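Local structure of sulfatase (Bacteroides fragilis CAG:558, 6USS) at residues G157-C163 against Q251-M257; D118-F124 against N429-D434; H190-A196 against P214-P219. The protein probably hydrolyses aryl sulfate esters, as a calcium-binding sulfatase of a gut bacterium. The protein carries 1 engineered substitution. All coordinates share one frame; numbering follows the deposited sequence.

Contact 1 of 3, residues G157-C163 against Q251-M257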
loop_
_atom_site.group_PDB
_atom_site.type_symbol
_atom_site.label_atom_id
_atom_site.label_comp_id
_atom_site.label_asym_id
_atom_site.label_seq_id
_atom_site.Cartn_x
_atom_site.Cartn_y
_atom_site.Cartn_z
ATOM N N GLY A 157 7.222 -9.847 -7.034
ATOM C CA GLY A 157 6.028 -10.442 -7.604
ATOM C C GLY A 157 5.038 -11.028 -6.624
ATOM O O GLY A 157 4.001 -11.534 -7.060
ATOM N N TYR A 158 5.291 -10.967 -5.325
ATOM C CA TYR A 158 4.335 -11.503 -4.368
ATOM C C TYR A 158 3.201 -10.520 -4.104
ATOM O O TYR A 158 3.384 -9.298 -4.153
ATOM C CB TYR A 158 5.035 -11.854 -3.057
ATOM C CG TYR A 158 5.610 -13.249 -3.062
ATOM C CD1 TYR A 158 6.757 -13.544 -3.807
ATOM C CD2 TYR A 158 5.008 -14.275 -2.330
ATOM C CE1 TYR A 158 7.296 -14.815 -3.818
ATOM C CE2 TYR A 158 5.538 -15.550 -2.335
ATOM C CZ TYR A 158 6.677 -15.820 -3.083
ATOM O OH TYR A 158 7.195 -17.104 -3.084
ATOM N N HIS A 159 2.008 -11.069 -3.855
ATOM C CA HIS A 159 0.884 -10.297 -3.329
ATOM C C HIS A 159 0.971 -10.366 -1.805
ATOM O O HIS A 159 0.842 -11.448 -1.223
ATOM C CB HIS A 159 -0.446 -10.842 -3.844
ATOM C CG HIS A 159 -1.647 -10.183 -3.234
ATOM N ND1 HIS A 159 -1.912 -8.835 -3.376
ATOM C CD2 HIS A 159 -2.654 -10.683 -2.478
ATOM C CE1 HIS A 159 -3.034 -8.538 -2.744
ATOM N NE2 HIS A 159 -3.505 -9.641 -2.190
ATOM N N THR A 160 1.217 -9.223 -1.158
ATOM C CA THR A 160 1.581 -9.186 0.255
ATOM C C THR A 160 0.402 -8.727 1.101
ATOM O O THR A 160 -0.192 -7.676 0.827
ATOM C CB THR A 160 2.769 -8.251 0.465
ATOM O OG1 THR A 160 2.461 -6.976 -0.101
ATOM C CG2 THR A 160 3.983 -8.795 -0.246
ATOM N N ILE A 161 0.076 -9.505 2.129
ATOM C CA ILE A 161 -1.077 -9.253 2.984
ATOM C C ILE A 161 -0.607 -9.190 4.428
ATOM O O ILE A 161 0.070 -10.113 4.900
ATOM C CB ILE A 161 -2.147 -10.351 2.845
ATOM C CG1 ILE A 161 -2.549 -10.546 1.391
ATOM C CG2 ILE A 161 -3.346 -10.044 3.726
ATOM C CD1 ILE A 161 -3.317 -11.816 1.160
ATOM N N HIS A 162 -0.990 -8.119 5.131
ATOM C CA HIS A 162 -0.813 -7.998 6.573
ATOM C C HIS A 162 -2.157 -8.059 7.296
ATOM O O HIS A 162 -3.107 -7.342 6.941
ATOM C CB HIS A 162 -0.118 -6.698 6.986
ATOM C CG HIS A 162 -0.211 -6.446 8.458
ATOM N ND1 HIS A 162 0.649 -7.028 9.368
ATOM C CD2 HIS A 162 -1.136 -5.782 9.190
ATOM C CE1 HIS A 162 0.296 -6.675 10.593
ATOM N NE2 HIS A 162 -0.784 -5.919 10.513
ATOM N N CYS A 163 -2.211 -8.865 8.353
ATOM C CA CYS A 163 -3.442 -9.050 9.105
ATOM C C CYS A 163 -3.121 -9.126 10.589
ATOM O O CYS A 163 -2.432 -10.057 11.029
ATOM C CB CYS A 163 -4.155 -10.317 8.636
ATOM S SG CYS A 163 -5.706 -10.619 9.525
ATOM N N GLN A 251 -0.284 -14.635 -9.173
ATOM C CA GLN A 251 0.958 -14.352 -8.461
ATOM C C GLN A 251 0.886 -15.059 -7.114
ATOM O O GLN A 251 -0.216 -15.267 -6.591
ATOM C CB GLN A 251 1.175 -12.831 -8.265
ATOM C CG GLN A 251 -0.031 -12.063 -7.714
ATOM C CD GLN A 251 0.230 -10.569 -7.459
ATOM O OE1 GLN A 251 1.373 -10.131 -7.285
ATOM N NE2 GLN A 251 -0.842 -9.783 -7.453
ATOM N N PRO A 252 2.018 -15.440 -6.530
ATOM C CA PRO A 252 1.978 -16.045 -5.198
ATOM C C PRO A 252 1.689 -14.975 -4.159
ATOM O O PRO A 252 1.801 -13.770 -4.413
ATOM C CB PRO A 252 3.379 -16.625 -5.024
ATOM C CG PRO A 252 4.246 -15.713 -5.844
ATOM C CD PRO A 252 3.394 -15.211 -7.002
ATOM N N PHE A 253 1.309 -15.425 -2.969
ATOM C CA PHE A 253 0.998 -14.495 -1.900
ATOM C C PHE A 253 1.885 -14.733 -0.680
ATOM O O PHE A 253 2.519 -15.784 -0.510
ATOM C CB PHE A 253 -0.488 -14.563 -1.512
ATOM C CG PHE A 253 -0.910 -15.863 -0.872
ATOM C CD1 PHE A 253 -0.646 -16.125 0.474
ATOM C CD2 PHE A 253 -1.619 -16.807 -1.600
ATOM C CE1 PHE A 253 -1.055 -17.311 1.053
ATOM C CE2 PHE A 253 -2.038 -17.998 -1.017
ATOM C CZ PHE A 253 -1.755 -18.255 0.296
ATOM N N PHE A 254 1.926 -13.716 0.162
ATOM C CA PHE A 254 2.555 -13.802 1.465
ATOM C C PHE A 254 1.554 -13.195 2.431
ATOM O O PHE A 254 1.162 -12.036 2.270
ATOM C CB PHE A 254 3.885 -13.058 1.475
ATOM C CG PHE A 254 4.436 -12.833 2.838
ATOM C CD1 PHE A 254 4.953 -13.883 3.575
ATOM C CD2 PHE A 254 4.444 -11.559 3.396
ATOM C CE1 PHE A 254 5.482 -13.668 4.850
ATOM C CE2 PHE A 254 4.961 -11.338 4.677
ATOM C CZ PHE A 254 5.484 -12.392 5.397
ATOM N N LEU A 255 1.082 -13.994 3.373
ATOM C CA LEU A 255 0.175 -13.531 4.406
ATOM C C LEU A 255 0.932 -13.481 5.724
ATOM O O LEU A 255 1.407 -14.513 6.205
ATOM C CB LEU A 255 -1.028 -14.460 4.510
ATOM C CG LEU A 255 -1.883 -14.252 5.765
ATOM C CD1 LEU A 255 -2.369 -12.841 5.819
ATOM C CD2 LEU A 255 -3.066 -15.223 5.790
ATOM N N TYR A 256 1.054 -12.287 6.300
ATOM C CA TYR A 256 1.605 -12.138 7.650
ATOM C C TYR A 256 0.427 -12.126 8.614
ATOM O O TYR A 256 -0.158 -11.081 8.903
ATOM C CB TYR A 256 2.439 -10.866 7.779
ATOM C CG TYR A 256 3.053 -10.615 9.161
ATOM C CD1 TYR A 256 3.619 -11.646 9.912
ATOM C CD2 TYR A 256 3.096 -9.325 9.693
ATOM C CE1 TYR A 256 4.205 -11.399 11.178
ATOM C CE2 TYR A 256 3.674 -9.070 10.934
ATOM C CZ TYR A 256 4.229 -10.109 11.675
ATOM O OH TYR A 256 4.792 -9.819 12.907
ATOM N N MET A 257 0.070 -13.308 9.114
ATOM C CA MET A 257 -1.045 -13.448 10.053
ATOM C C MET A 257 -0.506 -13.226 11.458
ATOM O O MET A 257 0.008 -14.144 12.091
ATOM C CB MET A 257 -1.693 -14.818 9.908
ATOM C CG MET A 257 -2.960 -14.989 10.713
ATOM S SD MET A 257 -4.318 -14.103 9.931
ATOM C CE MET A 257 -5.591 -14.201 11.201
#

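Contact 2 of 3, residues D118-F124 against N429-D434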
loop_
_atom_site.group_PDB
_atom_site.type_symbol
_atom_site.label_atom_id
_atom_site.label_comp_id
_atom_site.label_asym_id
_atom_site.label_seq_id
_atom_site.Cartn_x
_atom_site.Cartn_y
_atom_site.Cartn_z
ATOM N N ASP A 118 9.822 3.567 28.488
ATOM C CA ASP A 118 10.574 3.015 29.608
ATOM C C ASP A 118 10.083 3.533 30.957
ATOM O O ASP A 118 9.796 4.722 31.121
ATOM C CB ASP A 118 12.052 3.361 29.440
ATOM C CG ASP A 118 12.607 2.880 28.114
ATOM O OD1 ASP A 118 12.570 3.646 27.119
ATOM O OD2 ASP A 118 13.071 1.724 28.059
ATOM N N ARG A 119 10.008 2.622 31.928
ATOM C CA ARG A 119 9.740 3.004 33.309
ATOM C C ARG A 119 10.854 3.918 33.827
ATOM O O ARG A 119 12.024 3.734 33.472
ATOM C CB ARG A 119 9.623 1.755 34.183
ATOM C CG ARG A 119 9.445 2.038 35.654
ATOM C CD ARG A 119 8.872 0.838 36.405
ATOM N NE ARG A 119 9.498 -0.437 36.052
ATOM C CZ ARG A 119 10.152 -1.227 36.904
ATOM N NH1 ARG A 119 10.296 -0.866 38.180
ATOM N NH2 ARG A 119 10.678 -2.384 36.480
ATOM N N PRO A 120 10.525 4.942 34.621
ATOM C CA PRO A 120 11.575 5.789 35.205
ATOM C C PRO A 120 12.470 5.026 36.180
ATOM O O PRO A 120 12.042 4.093 36.873
ATOM C CB PRO A 120 10.782 6.885 35.921
ATOM C CG PRO A 120 9.501 6.944 35.195
ATOM C CD PRO A 120 9.190 5.543 34.771
ATOM N N SER A 121 13.736 5.435 36.220
ATOM C CA SER A 121 14.727 4.855 37.114
ATOM C C SER A 121 15.454 5.975 37.833
ATOM O O SER A 121 15.905 6.930 37.196
ATOM C CB SER A 121 15.747 3.992 36.351
ATOM O OG SER A 121 16.932 3.784 37.125
ATOM N N ASP A 122 15.581 5.861 39.151
ATOM C CA ASP A 122 16.450 6.768 39.886
ATOM C C ASP A 122 17.886 6.243 39.977
ATOM O O ASP A 122 18.689 6.807 40.724
ATOM C CB ASP A 122 15.861 7.065 41.278
ATOM C CG ASP A 122 15.649 5.814 42.126
ATOM O OD1 ASP A 122 16.320 4.789 41.865
ATOM O OD2 ASP A 122 14.809 5.858 43.063
ATOM N N VAL A 123 18.222 5.185 39.224
ATOM C CA VAL A 123 19.580 4.645 39.139
ATOM C C VAL A 123 20.255 5.025 37.817
ATOM O O VAL A 123 21.413 5.441 37.801
ATOM C CB VAL A 123 19.583 3.107 39.331
ATOM C CG1 VAL A 123 20.912 2.493 38.868
ATOM C CG2 VAL A 123 19.287 2.728 40.768
ATOM N N PHE A 124 19.553 4.859 36.693
ATOM C CA PHE A 124 20.179 4.973 35.378
ATOM C C PHE A 124 19.254 5.696 34.409
ATOM O O PHE A 124 18.046 5.824 34.641
ATOM C CB PHE A 124 20.549 3.595 34.776
ATOM C CG PHE A 124 19.403 2.602 34.766
ATOM C CD1 PHE A 124 18.423 2.652 33.771
ATOM C CD2 PHE A 124 19.290 1.634 35.760
ATOM C CE1 PHE A 124 17.356 1.751 33.774
ATOM C CE2 PHE A 124 18.235 0.731 35.753
ATOM C CZ PHE A 124 17.263 0.797 34.757
ATOM N N ASN A 429 17.236 -0.854 28.537
ATOM C CA ASN A 429 15.962 -0.178 28.720
ATOM C C ASN A 429 15.375 -0.537 30.079
ATOM O O ASN A 429 15.932 -1.339 30.831
ATOM C CB ASN A 429 14.989 -0.554 27.604
ATOM C CG ASN A 429 15.419 -0.024 26.274
ATOM O OD1 ASN A 429 16.271 -0.621 25.603
ATOM N ND2 ASN A 429 14.857 1.119 25.883
ATOM N N HIS A 430 14.221 0.047 30.394
ATOM C CA HIS A 430 13.534 -0.244 31.653
ATOM C C HIS A 430 12.091 -0.636 31.339
ATOM O O HIS A 430 11.244 0.231 31.083
ATOM C CB HIS A 430 13.600 0.947 32.607
ATOM C CG HIS A 430 13.460 0.577 34.054
ATOM N ND1 HIS A 430 13.372 1.517 35.061
ATOM C CD2 HIS A 430 13.398 -0.630 34.665
ATOM C CE1 HIS A 430 13.257 0.907 36.226
ATOM N NE2 HIS A 430 13.274 -0.395 36.016
ATOM N N TRP A 431 11.821 -1.946 31.357
ATOM C CA TRP A 431 10.469 -2.453 31.191
ATOM C C TRP A 431 9.641 -2.174 32.444
ATOM O O TRP A 431 10.147 -1.738 33.482
ATOM C CB TRP A 431 10.490 -3.945 30.889
ATOM C CG TRP A 431 9.217 -4.440 30.327
ATOM C CD1 TRP A 431 8.518 -3.902 29.285
ATOM C CD2 TRP A 431 8.470 -5.589 30.763
ATOM N NE1 TRP A 431 7.378 -4.641 29.046
ATOM C CE2 TRP A 431 7.326 -5.681 29.934
ATOM C CE3 TRP A 431 8.658 -6.544 31.773
ATOM C CZ2 TRP A 431 6.373 -6.682 30.086
ATOM C CZ3 TRP A 431 7.713 -7.537 31.926
ATOM C CH2 TRP A 431 6.584 -7.606 31.082
ATOM N N GLY A 432 8.343 -2.439 32.342
ATOM C CA GLY A 432 7.433 -1.951 33.360
ATOM C C GLY A 432 7.418 -2.749 34.643
ATOM O O GLY A 432 6.914 -2.248 35.652
ATOM N N ASN A 433 7.952 -3.976 34.629
ATOM C CA ASN A 433 7.893 -4.885 35.767
ATOM C C ASN A 433 9.288 -5.368 36.158
ATOM O O ASN A 433 10.221 -5.365 35.353
ATOM C CB ASN A 433 7.011 -6.104 35.454
ATOM C CG ASN A 433 5.577 -5.727 35.139
ATOM O OD1 ASN A 433 4.853 -6.484 34.484
ATOM N ND2 ASN A 433 5.156 -4.556 35.603
ATOM N N ASP A 434 9.419 -5.806 37.401
ATOM C CA ASP A 434 10.600 -6.526 37.854
ATOM C C ASP A 434 10.344 -8.036 37.884
ATOM O O ASP A 434 9.205 -8.503 38.005
ATOM C CB ASP A 434 11.025 -6.053 39.245
ATOM C CG ASP A 434 11.289 -4.582 39.302
ATOM O OD1 ASP A 434 12.117 -4.065 38.507
ATOM O OD2 ASP A 434 10.658 -3.941 40.162
#

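Contact 3 of 3, residues H190-A196 against P214-P219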
loop_
_atom_site.group_PDB
_atom_site.type_symbol
_atom_site.label_atom_id
_atom_site.label_comp_id
_atom_site.label_asym_id
_atom_site.label_seq_id
_atom_site.Cartn_x
_atom_site.Cartn_y
_atom_site.Cartn_z
ATOM N N HIS A 190 -1.742 -1.212 12.704
ATOM C CA HIS A 190 -1.386 0.179 12.953
ATOM C C HIS A 190 -0.189 0.199 13.897
ATOM O O HIS A 190 0.571 -0.773 13.973
ATOM C CB HIS A 190 -2.610 0.955 13.476
ATOM C CG HIS A 190 -3.136 0.458 14.789
ATOM N ND1 HIS A 190 -3.272 1.277 15.894
ATOM C CD2 HIS A 190 -3.569 -0.767 15.173
ATOM C CE1 HIS A 190 -3.764 0.577 16.901
ATOM N NE2 HIS A 190 -3.952 -0.666 16.491
ATOM N N ALA A 191 -0.011 1.314 14.609
ATOM C CA ALA A 191 1.120 1.460 15.521
ATOM C C ALA A 191 0.907 0.745 16.842
ATOM O O ALA A 191 1.881 0.516 17.568
ATOM C CB ALA A 191 1.394 2.938 15.807
ATOM N N GLY A 192 -0.335 0.405 17.177
ATOM C CA GLY A 192 -0.615 -0.281 18.422
ATOM C C GLY A 192 -0.003 -1.668 18.545
ATOM O O GLY A 192 -0.149 -2.520 17.655
ATOM N N GLY A 193 0.677 -1.909 19.663
ATOM C CA GLY A 193 1.181 -3.230 19.978
ATOM C C GLY A 193 0.240 -4.025 20.861
ATOM O O GLY A 193 0.449 -5.225 21.058
ATOM N N GLY A 194 -0.785 -3.381 21.422
ATOM C CA GLY A 194 -1.760 -4.111 22.220
ATOM C C GLY A 194 -3.159 -3.976 21.661
ATOM O O GLY A 194 -3.317 -3.608 20.494
ATOM N N LEU A 195 -4.182 -4.258 22.469
ATOM C CA LEU A 195 -5.553 -4.071 22.018
ATOM C C LEU A 195 -6.440 -3.759 23.208
ATOM O O LEU A 195 -6.289 -4.349 24.282
ATOM C CB LEU A 195 -6.100 -5.291 21.273
ATOM C CG LEU A 195 -6.415 -6.525 22.104
ATOM C CD1 LEU A 195 -7.354 -7.435 21.329
ATOM C CD2 LEU A 195 -5.111 -7.246 22.475
ATOM N N ALA A 196 -7.386 -2.846 22.990
ATOM C CA ALA A 196 -8.247 -2.400 24.075
ATOM C C ALA A 196 -9.164 -3.518 24.564
ATOM O O ALA A 196 -9.359 -3.672 25.773
ATOM C CB ALA A 196 -9.058 -1.185 23.624
ATOM N N PRO A 214 -8.797 5.285 22.477
ATOM C CA PRO A 214 -7.589 4.762 23.129
ATOM C C PRO A 214 -6.573 4.247 22.114
ATOM O O PRO A 214 -6.927 3.796 21.024
ATOM C CB PRO A 214 -8.120 3.623 24.014
ATOM C CG PRO A 214 -9.456 3.257 23.438
ATOM C CD PRO A 214 -10.009 4.535 22.862
ATOM N N TRP A 215 -5.293 4.323 22.500
ATOM C CA TRP A 215 -4.179 3.878 21.661
ATOM C C TRP A 215 -4.427 2.545 20.959
ATOM O O TRP A 215 -4.166 2.405 19.757
ATOM C CB TRP A 215 -2.910 3.747 22.511
ATOM C CG TRP A 215 -2.314 5.034 22.986
ATOM C CD1 TRP A 215 -2.831 6.293 22.842
ATOM C CD2 TRP A 215 -1.078 5.185 23.700
ATOM N NE1 TRP A 215 -1.988 7.219 23.416
ATOM C CE2 TRP A 215 -0.906 6.565 23.950
ATOM C CE3 TRP A 215 -0.101 4.285 24.151
ATOM C CZ2 TRP A 215 0.206 7.066 24.626
ATOM C CZ3 TRP A 215 1.003 4.785 24.828
ATOM C CH2 TRP A 215 1.145 6.164 25.063
ATOM N N PHE A 216 -4.907 1.543 21.702
ATOM C CA PHE A 216 -4.936 0.165 21.229
ATOM C C PHE A 216 -6.310 -0.259 20.718
ATOM O O PHE A 216 -6.567 -1.459 20.590
ATOM C CB PHE A 216 -4.457 -0.788 22.333
ATOM C CG PHE A 216 -3.038 -0.530 22.796
ATOM C CD1 PHE A 216 -2.161 0.247 22.034
ATOM C CD2 PHE A 216 -2.574 -1.070 23.984
ATOM C CE1 PHE A 216 -0.858 0.493 22.457
ATOM C CE2 PHE A 216 -1.269 -0.827 24.412
ATOM C CZ PHE A 216 -0.413 -0.040 23.645
ATOM N N ALA A 217 -7.200 0.689 20.428
ATOM C CA ALA A 217 -8.420 0.325 19.722
ATOM C C ALA A 217 -8.058 -0.291 18.374
ATOM O O ALA A 217 -7.154 0.192 17.677
ATOM C CB ALA A 217 -9.318 1.547 19.532
ATOM N N VAL A 218 -8.753 -1.368 18.012
ATOM C CA VAL A 218 -8.428 -2.158 16.831
ATOM C C VAL A 218 -9.149 -1.553 15.619
ATOM O O VAL A 218 -10.388 -1.501 15.624
ATOM C CB VAL A 218 -8.796 -3.635 17.006
ATOM C CG1 VAL A 218 -8.243 -4.450 15.832
ATOM C CG2 VAL A 218 -8.255 -4.163 18.322
ATOM N N PRO A 219 -8.434 -1.109 14.595
ATOM C CA PRO A 219 -9.090 -0.546 13.414
ATOM C C PRO A 219 -9.379 -1.639 12.389
ATOM O O PRO A 219 -8.900 -2.772 12.491
ATOM C CB PRO A 219 -8.050 0.457 12.894
ATOM C CG PRO A 219 -6.726 -0.136 13.308
ATOM C CD PRO A 219 -6.962 -0.985 14.534
HETATM O O HOH W 1 -5.071 -2.294 18.472
#

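Contact 1 of 3, residues G157-C163 against Q251-M257
Pro252 puts CG over the centre of one face of the Tyr158 ring. Pro252 CG lies 3.6 Å from the centroid of that ring, almost on the ring normal, which makes a CH-pi contact. The two side chains cross at about a right angle. The edge of the same ring meets the backbone of Phe253, with Tyr158 CD2 3.4 Å from Phe253 O. The phenol oxygen bonds elsewhere, to Pro34 O. At the other end, His162 and Tyr256 meet rim to rim, with planes 49° apart. Tyr256 CD2 lies at the imidazole edge, 3.4 Å from His162 ND1. His162 NE2 bonds outside the pair, to Gly164 O. Both side chains have CG anti to the backbone N (chi1 167° for His162), which sets them side by side and pointing the same way.

Between these ends the two strands run parallel, 11° apart. His159 N gives a nearly straight bond of 2.8 Å to Pro252 O. Phe254 N, Ile161 N, Tyr256 N and Cys163 N continue the series, bonding in turn to His159 O, Phe254 O, Ile161 O and Tyr256 O. His159, Ile161, Cys163, Phe253, Leu255 and Met257 share one face. There Ile161 CG2 meets Leu255 CD1 at 3.6 Å. Farther along, Cys163 SG lies 3.8 Å from Met257 SD.

This pair belongs to the large mixed sheet of the alkaline phosphatase-like sulfatase fold. Gly157 closes helix 149-155 in a Schellman motif just before the first strand. Strand 185-187 borders 159-164, and strand 35-41 borders 253-258. From 185-187 the chain passes through helix 231-247 into 253-258, a beta-alpha-beta crossover that skips one strand. That helix covers the Ile161 and Met257 face, touching them through Ala242 and Ala239.

Contact 2 of 3, residues D118-F124 against N429-D434
Asp118 OD2 is gripped by two groups of the opposing loop. Asn429 ND2 meets Asp118 OD2 on the syn side at 2.9 Å, and His430 N meets it on the anti side at 3.1 Å. The carboxylate and amide are nearly coplanar. Asn108 ND2 also bonds to OD2, and Trp129 NE1 holds OD1, so the carboxylate is fixed at both oxygens. Asn429 OD1 bonds to Thr107 OG1.

The contact joins a loop of the N-terminal alpha/beta part of the sulfatase fold to the loop between strands 422-427 and 441-446 of the small C-terminal antiparallel sheet. An ST turn at Ser121 shapes the first loop.

Arg119 N bonds to His430 O at 2.8 Å. Its side chain then grips the second loop side-on, with NE and NH2 both bonding to Trp431 O. Arg119 NE lies 3.0 Å from Trp431 O, in the carbonyl plane and on a lone pair. Arg119 NH2 also forms a salt bridge to Asp434 OD1 at 3.0 Å. The oxygen lies in the guanidinium plane, although the nitrogen stands above the carboxylate plane. A bend at chi3 (45°) helps turn the guanidinium along the imidazole of His430, with the planes 34° apart. His430 NE2 lies over the guanidinium centre.

The imidazole is thus sandwiched. Arg119 NE is over one face, offset toward the rim, and Phe124 CZ comes to the opposite face, 3.9 Å from His430 CG. Phe124 presents its edge there, a T-shaped pair with planes 61° apart. His430 ND1 adds a weak bond to Arg119 O.

Ser121 OG lies over the face of the Phe124 ring and accepts two backbone bonds, from Val123 N at 2.8 Å and Phe124 N at 2.9 Å.

Contact 3 of 3, residues H190-A196 against P214-P219
A type I beta turn, Pro214 to Ala217, places Phe216 against the glycine run Gly192-Gly194. The Phe216 ring lies over bare backbone. Gly194 CA stands over one face, 4.0 Å from the centroid of the Phe216 ring, as a CH-pi contact. Gly194 N is over the centre of the ring. With no side chain on Gly194, the main chain can lie this close. With CG of Phe216 beside the backbone N (chi1 -61°), the ring lies along the glycine backbone. Phe216 CB meets Gly194 C at 3.5 Å.

Phe216 O draws several partners. Ala196 N bonds to Phe216 O at 2.9 Å, coming from well above the carbonyl plane. Leu195 CA makes a CA-H...O contact with the same oxygen. A water also bonds to Phe216 O, at 2.7 Å, and to Gly194 O. The same water lies 2.8 Å from His190 NE2, to which it is also hydrogen-bonded.

Both segments belong to the long, irregular connection between strand 185-187 and helix 231-247, which here folds back on itself beside the calcium site. Gly193 O is bonded by Lys165 NZ. Trp215 turns away from this contact to stack on Tyr111.

His190 and Pro219 cross at a slant, with Pro219 CG over one face of the imidazole. Pro219 CD is 3.5 Å from His190 CD2. At the ring edge, in its plane, His190 CE1 approaches Trp215 O at 3.4 Å. Leu195 CB touches Val218 CG2 at 3.8 Å.

In the fold
Each contact brings at least one residue within about 9 Å of the calcium ion, and none touches another. Asp42, Asp43, Asp322, Asn323 and the engineered Cys88 line that site. Contact 3 comes nearest, with Gly193 about 8 Å from the calcium ion. The side chains of Tyr256 in contact 1 and Trp431 in contact 2 are each about 9 Å from it. Contacts 1 and 3 have centres 22 Å apart and nearest atoms about 5 Å apart. Contacts 2 and 3 have centres 23 Å apart. Contacts 1 and 2 are farthest apart, 38 Å between centres, on opposite sides of the chain's centre. Along the sequence, contact 2 encloses contact 1, which encloses contact 3.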